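Local coordinates for halohydrin dehalogenase (Rhizobium radiobacter, PDB 4IY1), which probably catalyses the reversible dehalogenation of vicinal halohydrins to epoxides, and ring opening of epoxides by nucleophiles such as cyanide, at residues B[16-21]-B[49-54]; B[117-122]-B[166-171]. The protein carries 37 engineered substitutions. All blocks are in the same frame, centred on the assembly; numbering follows the deposited sequence.

Contact 1: B[16-21]-B[49-54]. Engineered in segment 49-54: Ile52 (natural residue Lys).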
loop_
_atom_site.group_PDB
_atom_site.type_symbol
_atom_site.label_atom_id
_atom_site.label_comp_id
_atom_site.label_asym_id
_atom_site.label_seq_id
_atom_site.Cartn_x
_atom_site.Cartn_y
_atom_site.Cartn_z
ATOM N N GLY B 16 20.827 19.248 1.508
ATOM C CA GLY B 16 20.679 18.655 0.173
ATOM C C GLY B 16 19.633 19.373 -0.635
ATOM O O GLY B 16 19.830 19.657 -1.819
ATOM N N SER B 17 18.520 19.711 0.010
ATOM C CA SER B 17 17.427 20.382 -0.678
ATOM C C SER B 17 17.814 21.790 -1.064
ATOM O O SER B 17 17.617 22.194 -2.197
ATOM C CB SER B 17 16.173 20.421 0.198
ATOM O OG SER B 17 15.691 19.111 0.406
ATOM N N ALA B 18 18.250 22.577 -0.092
ATOM C CA ALA B 18 18.484 24.009 -0.353
ATOM C C ALA B 18 19.615 24.183 -1.366
ATOM O O ALA B 18 19.465 24.910 -2.352
ATOM C CB ALA B 18 18.803 24.768 0.946
ATOM N N LEU B 19 20.725 23.473 -1.154
ATOM C CA LEU B 19 21.877 23.575 -2.065
ATOM C C LEU B 19 21.511 23.169 -3.483
ATOM O O LEU B 19 21.746 23.926 -4.424
ATOM C CB LEU B 19 23.050 22.729 -1.571
ATOM C CG LEU B 19 23.676 23.165 -0.251
ATOM C CD1 LEU B 19 24.743 22.182 0.223
ATOM C CD2 LEU B 19 24.242 24.560 -0.375
ATOM N N ARG B 20 20.895 21.993 -3.646
ATOM C CA ARG B 20 20.479 21.554 -4.978
ATOM C C ARG B 20 19.414 22.473 -5.614
ATOM O O ARG B 20 19.452 22.762 -6.814
ATOM C CB ARG B 20 20.021 20.091 -4.960
ATOM C CG ARG B 20 19.883 19.468 -6.325
ATOM C CD ARG B 20 21.152 19.673 -7.153
ATOM N NE ARG B 20 21.021 19.242 -8.552
ATOM C CZ ARG B 20 20.635 20.036 -9.556
ATOM N NH1 ARG B 20 20.241 21.288 -9.320
ATOM N NH2 ARG B 20 20.627 19.571 -10.798
ATOM N N LEU B 21 18.572 23.073 -4.788
ATOM C CA LEU B 21 17.561 23.996 -5.322
ATOM C C LEU B 21 18.217 25.306 -5.761
ATOM O O LEU B 21 17.878 25.891 -6.793
ATOM C CB LEU B 21 16.489 24.265 -4.258
ATOM C CG LEU B 21 15.491 23.115 -3.986
ATOM C CD1 LEU B 21 14.614 23.443 -2.788
ATOM C CD2 LEU B 21 14.610 22.935 -5.205
ATOM N N PRO B 49 26.459 32.161 0.784
ATOM C CA PRO B 49 26.021 33.440 0.234
ATOM C C PRO B 49 24.899 33.291 -0.781
ATOM O O PRO B 49 24.225 34.266 -1.091
ATOM C CB PRO B 49 27.291 33.996 -0.443
ATOM C CG PRO B 49 28.197 32.822 -0.619
ATOM C CD PRO B 49 27.886 31.891 0.513
ATOM N N GLN B 50 24.727 32.089 -1.327
ATOM C CA GLN B 50 23.666 31.843 -2.308
ATOM C C GLN B 50 22.323 31.529 -1.651
ATOM O O GLN B 50 21.292 31.695 -2.274
ATOM C CB GLN B 50 24.041 30.704 -3.250
ATOM C CG GLN B 50 23.828 29.315 -2.661
ATOM C CD GLN B 50 25.029 28.809 -1.868
ATOM O OE1 GLN B 50 25.684 29.569 -1.162
ATOM N NE2 GLN B 50 25.279 27.504 -1.935
ATOM N N LEU B 51 22.351 31.044 -0.409
ATOM C CA LEU B 51 21.130 30.805 0.374
ATOM C C LEU B 51 20.726 32.048 1.163
ATOM O O LEU B 51 21.545 32.926 1.398
ATOM C CB LEU B 51 21.350 29.654 1.337
ATOM C CG LEU B 51 21.633 28.308 0.680
ATOM C CD1 LEU B 51 21.827 27.246 1.743
ATOM C CD2 LEU B 51 20.496 27.929 -0.268
ATOM N N ILE B 52 19.457 32.124 1.560
ATOM C CA ILE B 52 18.937 33.302 2.252
ATOM C C ILE B 52 18.270 32.938 3.587
ATOM O O ILE B 52 17.049 32.765 3.651
ATOM C CB ILE B 52 17.924 34.050 1.382
ATOM C CG1 ILE B 52 18.563 34.514 0.094
ATOM C CG2 ILE B 52 17.362 35.252 2.122
ATOM C CD1 ILE B 52 17.682 35.465 -0.675
ATOM N N PRO B 53 19.071 32.810 4.659
ATOM C CA PRO B 53 18.526 32.353 5.943
ATOM C C PRO B 53 17.625 33.414 6.587
ATOM O O PRO B 53 17.824 34.604 6.350
ATOM C CB PRO B 53 19.782 32.123 6.794
ATOM C CG PRO B 53 20.788 33.063 6.227
ATOM C CD PRO B 53 20.479 33.221 4.758
ATOM N N MET B 54 16.627 32.981 7.358
ATOM C CA MET B 54 15.667 33.906 7.995
ATOM C C MET B 54 15.637 33.698 9.503
ATOM O O MET B 54 15.842 32.583 9.998
ATOM C CB MET B 54 14.256 33.709 7.443
ATOM C CG MET B 54 14.187 33.458 5.954
ATOM S SD MET B 54 14.249 35.003 5.023
ATOM C CE MET B 54 12.598 35.621 5.240
#
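Leu51 points both of its methyl branches at the helix 14-23, where Ala18 and Leu19 receive them. This is one flank of the Rossmann-like fold of the short-chain dehydrogenase/reductase superfamily. Helix 14-23 follows the first strand of the parallel sheet, and segment 49-54 includes the short strand 52-53, the outermost strand on this side within the chain. Leu51 carries its CG anti to the carbonyl carbon (chi1 -63°), which sends the fork toward the helix. Its CD2 lies 3.8 Å from Ala18 CB, and its CD1 is 4.0 Å from the same Ala18 CB. The small methyl of Ala18 thus sits against both arms of the fork. Val28 of strand 27-30 touches Ala18 and Leu51 alike, and Phe44 of helix 38-47 also packs on Leu51. Both Ala18 and Leu51 are buried, and their side chains meet carbon to carbon.

Leu19 lies nearer the surface. Its side chain meets that of Leu51 at about a right angle, with Leu19 CD2 4.2 Å from Leu51 CD1. No hydrogen bond joins the two segments, so the contact rests on van der Waals packing. Gln50 completes the contact toward solvent. Its chain bends at chi2 (-87°) and brings its amide to Leu19. There the amide nitrogen Gln50 NE2 rests 3.5 Å from the methyl carbon Leu19 CD2.

Contact 2: B[117-122]-B[166-171]. Engineered in segment 117-122: Arg121 (natural residue Lys). Engineered in segment 166-171: His166 (natural residue Tyr).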
loop_
_atom_site.group_PDB
_atom_site.type_symbol
_atom_site.label_atom_id
_atom_site.label_comp_id
_atom_site.label_asym_id
_atom_site.label_seq_id
_atom_site.Cartn_x
_atom_site.Cartn_y
_atom_site.Cartn_z
ATOM N N SER B 117 -2.994 29.725 -0.261
ATOM C CA SER B 117 -3.970 30.567 -0.923
ATOM C C SER B 117 -3.306 31.478 -1.971
ATOM O O SER B 117 -3.837 31.629 -3.071
ATOM C CB SER B 117 -4.848 31.325 0.085
ATOM O OG SER B 117 -4.110 32.320 0.735
ATOM N N GLN B 118 -2.053 31.887 -1.732
ATOM C CA GLN B 118 -1.286 32.521 -2.828
ATOM C C GLN B 118 -0.937 31.604 -4.003
ATOM O O GLN B 118 -1.133 31.971 -5.171
ATOM C CB GLN B 118 -0.066 33.310 -2.339
ATOM C CG GLN B 118 0.960 32.537 -1.530
ATOM C CD GLN B 118 2.373 33.089 -1.707
ATOM O OE1 GLN B 118 3.002 32.909 -2.759
ATOM N NE2 GLN B 118 2.895 33.724 -0.661
ATOM N N MET B 119 -0.587 30.360 -3.714
ATOM C CA MET B 119 -0.298 29.409 -4.804
ATOM C C MET B 119 -1.545 29.205 -5.645
ATOM O O MET B 119 -1.480 29.082 -6.886
ATOM C CB MET B 119 0.169 28.075 -4.248
ATOM C CG MET B 119 1.543 28.137 -3.582
ATOM S SD MET B 119 2.106 26.488 -3.123
ATOM C CE MET B 119 3.804 26.810 -2.585
ATOM N N LYS B 120 -2.683 29.114 -4.966
ATOM C CA LYS B 120 -3.957 28.851 -5.655
ATOM C C LYS B 120 -4.340 30.058 -6.530
ATOM O O LYS B 120 -4.757 29.905 -7.676
ATOM C CB LYS B 120 -5.056 28.544 -4.639
ATOM C CG LYS B 120 -5.087 27.089 -4.165
ATOM C CD LYS B 120 -5.882 26.930 -2.885
ATOM C CE LYS B 120 -7.353 27.246 -3.094
ATOM N NZ LYS B 120 -8.165 27.013 -1.855
ATOM N N ARG B 121 -4.266 31.249 -5.957
ATOM C CA ARG B 121 -4.435 32.474 -6.749
ATOM C C ARG B 121 -3.545 32.479 -8.008
ATOM O O ARG B 121 -4.030 32.710 -9.111
ATOM C CB ARG B 121 -4.146 33.718 -5.874
ATOM C CG ARG B 121 -5.196 33.971 -4.794
ATOM C CD ARG B 121 -5.096 35.370 -4.221
ATOM N NE ARG B 121 -3.965 35.521 -3.322
ATOM C CZ ARG B 121 -4.022 35.301 -2.011
ATOM N NH1 ARG B 121 -5.169 34.979 -1.434
ATOM N NH2 ARG B 121 -2.924 35.398 -1.276
ATOM N N ARG B 122 -2.263 32.155 -7.847
ATOM C CA ARG B 122 -1.357 32.080 -8.993
ATOM C C ARG B 122 -1.483 30.802 -9.829
ATOM O O ARG B 122 -0.880 30.694 -10.896
ATOM C CB ARG B 122 0.091 32.293 -8.547
ATOM C CG ARG B 122 0.338 33.637 -7.864
ATOM C CD ARG B 122 1.502 33.584 -6.872
ATOM N NE ARG B 122 2.776 33.399 -7.556
ATOM C CZ ARG B 122 3.595 32.356 -7.381
ATOM N NH1 ARG B 122 3.315 31.407 -6.480
ATOM N NH2 ARG B 122 4.698 32.262 -8.122
ATOM N N HIS B 166 -5.962 23.420 -8.844
ATOM C CA HIS B 166 -5.303 24.714 -8.909
ATOM C C HIS B 166 -3.903 24.595 -9.417
ATOM O O HIS B 166 -3.069 25.465 -9.203
ATOM C CB HIS B 166 -5.347 25.410 -7.557
ATOM C CG HIS B 166 -6.736 25.464 -6.956
ATOM N ND1 HIS B 166 -7.644 26.404 -7.306
ATOM C CD2 HIS B 166 -7.395 24.586 -6.083
ATOM C CE1 HIS B 166 -8.825 26.130 -6.710
ATOM N NE2 HIS B 166 -8.665 25.035 -5.941
ATOM N N ASN B 167 -3.634 23.496 -10.092
ATOM C CA ASN B 167 -2.310 23.258 -10.674
ATOM C C ASN B 167 -1.123 23.286 -9.686
ATOM O O ASN B 167 -0.035 23.760 -10.025
ATOM C CB ASN B 167 -2.060 24.230 -11.822
ATOM C CG ASN B 167 -0.807 23.893 -12.603
ATOM O OD1 ASN B 167 -0.637 22.766 -13.071
ATOM N ND2 ASN B 167 0.084 24.868 -12.744
ATOM N N ILE B 168 -1.313 22.718 -8.500
ATOM C CA ILE B 168 -0.257 22.680 -7.486
ATOM C C ILE B 168 0.002 21.230 -7.089
ATOM O O ILE B 168 -0.765 20.672 -6.295
ATOM C CB ILE B 168 -0.721 23.419 -6.228
ATOM C CG1 ILE B 168 -0.880 24.911 -6.517
ATOM C CG2 ILE B 168 0.245 23.238 -5.062
ATOM C CD1 ILE B 168 -1.738 25.602 -5.498
ATOM N N PRO B 169 1.142 20.649 -7.536
ATOM C CA PRO B 169 1.465 19.260 -7.177
ATOM C C PRO B 169 1.898 19.162 -5.728
ATOM O O PRO B 169 2.493 20.103 -5.205
ATOM C CB PRO B 169 2.650 18.924 -8.100
ATOM C CG PRO B 169 2.479 19.868 -9.269
ATOM C CD PRO B 169 2.041 21.146 -8.593
ATOM N N VAL B 170 1.481 18.099 -5.038
ATOM C CA VAL B 170 1.897 17.908 -3.635
ATOM C C VAL B 170 2.532 16.500 -3.486
ATOM O O VAL B 170 2.052 15.559 -4.083
ATOM C CB VAL B 170 0.696 18.053 -2.678
ATOM C CG1 VAL B 170 1.120 17.945 -1.242
ATOM C CG2 VAL B 170 -0.057 19.397 -2.905
ATOM N N PHE B 171 3.646 16.400 -2.760
ATOM C CA PHE B 171 4.477 15.180 -2.733
ATOM C C PHE B 171 4.914 14.962 -1.297
ATOM O O PHE B 171 5.141 15.941 -0.576
ATOM C CB PHE B 171 5.760 15.357 -3.555
ATOM C CG PHE B 171 5.526 15.650 -4.987
ATOM C CD1 PHE B 171 5.784 16.901 -5.492
ATOM C CD2 PHE B 171 5.084 14.643 -5.855
ATOM C CE1 PHE B 171 5.608 17.172 -6.837
ATOM C CE2 PHE B 171 4.865 14.918 -7.190
ATOM C CZ PHE B 171 5.125 16.171 -7.683
#
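Ile168 pushes its CD1 methyl against helix 94-122 where Met119 joins Lys120. This is the tight part of the contact. Ile168 CD1 is 3.4 Å from Met119 CB, closer than carbon pairs usually pack. The same methyl, Ile168 CD1, also lies 3.7 Å from Lys120 N, so it is seated between two successive residues of the helix. With chi1 at -67°, Ile168 CG1 lies beside the backbone N and carries CD1 to the helix. Met119 meets the isoleucine with CB and its carbonyl carbon; the far end of the side chain leads away, and the residue also touches Ile127 of strand 126-130. Leu163 backs Ile168 from helix 143-163.

That helix ends in a Schellman motif, with Asn167 as its C-prime residue at positive phi. The chain then turns into strand 170-175 of the parallel Rossmann-type sheet.

The looser side is partly exposed. Here Lys120 runs over one face of the ring of His166, an engineered residue. Lys120 CG is 3.6 Å from His166 CG. Farther out, Lys120 CE makes a CH-pi contact 3.9 Å from the centroid of the His166 ring, 13° off its normal. The chain bends at chi3 (65°), and NZ forms a salt bridge with Asp90 of the second subunit. With an alanine in place of Lys120, that aspartate would probably lose its charged mate and this face of the imidazole its aliphatic cover. His166 ND1 is hydrogen-bonded to Lys123 NZ.

Contacts 1 and 2 come in series along the chain: 16-21 with 49-54 closes before 117-122 with 166-171 opens. Their centres are 22 Å apart, and their nearest atoms about 11 Å, so they do not touch. Both reach the same parallel sheet. Contact 1 lies at its edge, by strands 27-30 and 52-53. Contact 2 lies on the far side of the middle strand 75-79, by strands 126-130 and 170-175. Each joins a helix to the loop and start of a strand, and all four segments belong to the same Rossmann-type fold. Contact 1 stays within its own subunit. Contact 2 also meets the second subunit, so it also lies at an interface of the four-chain assembly.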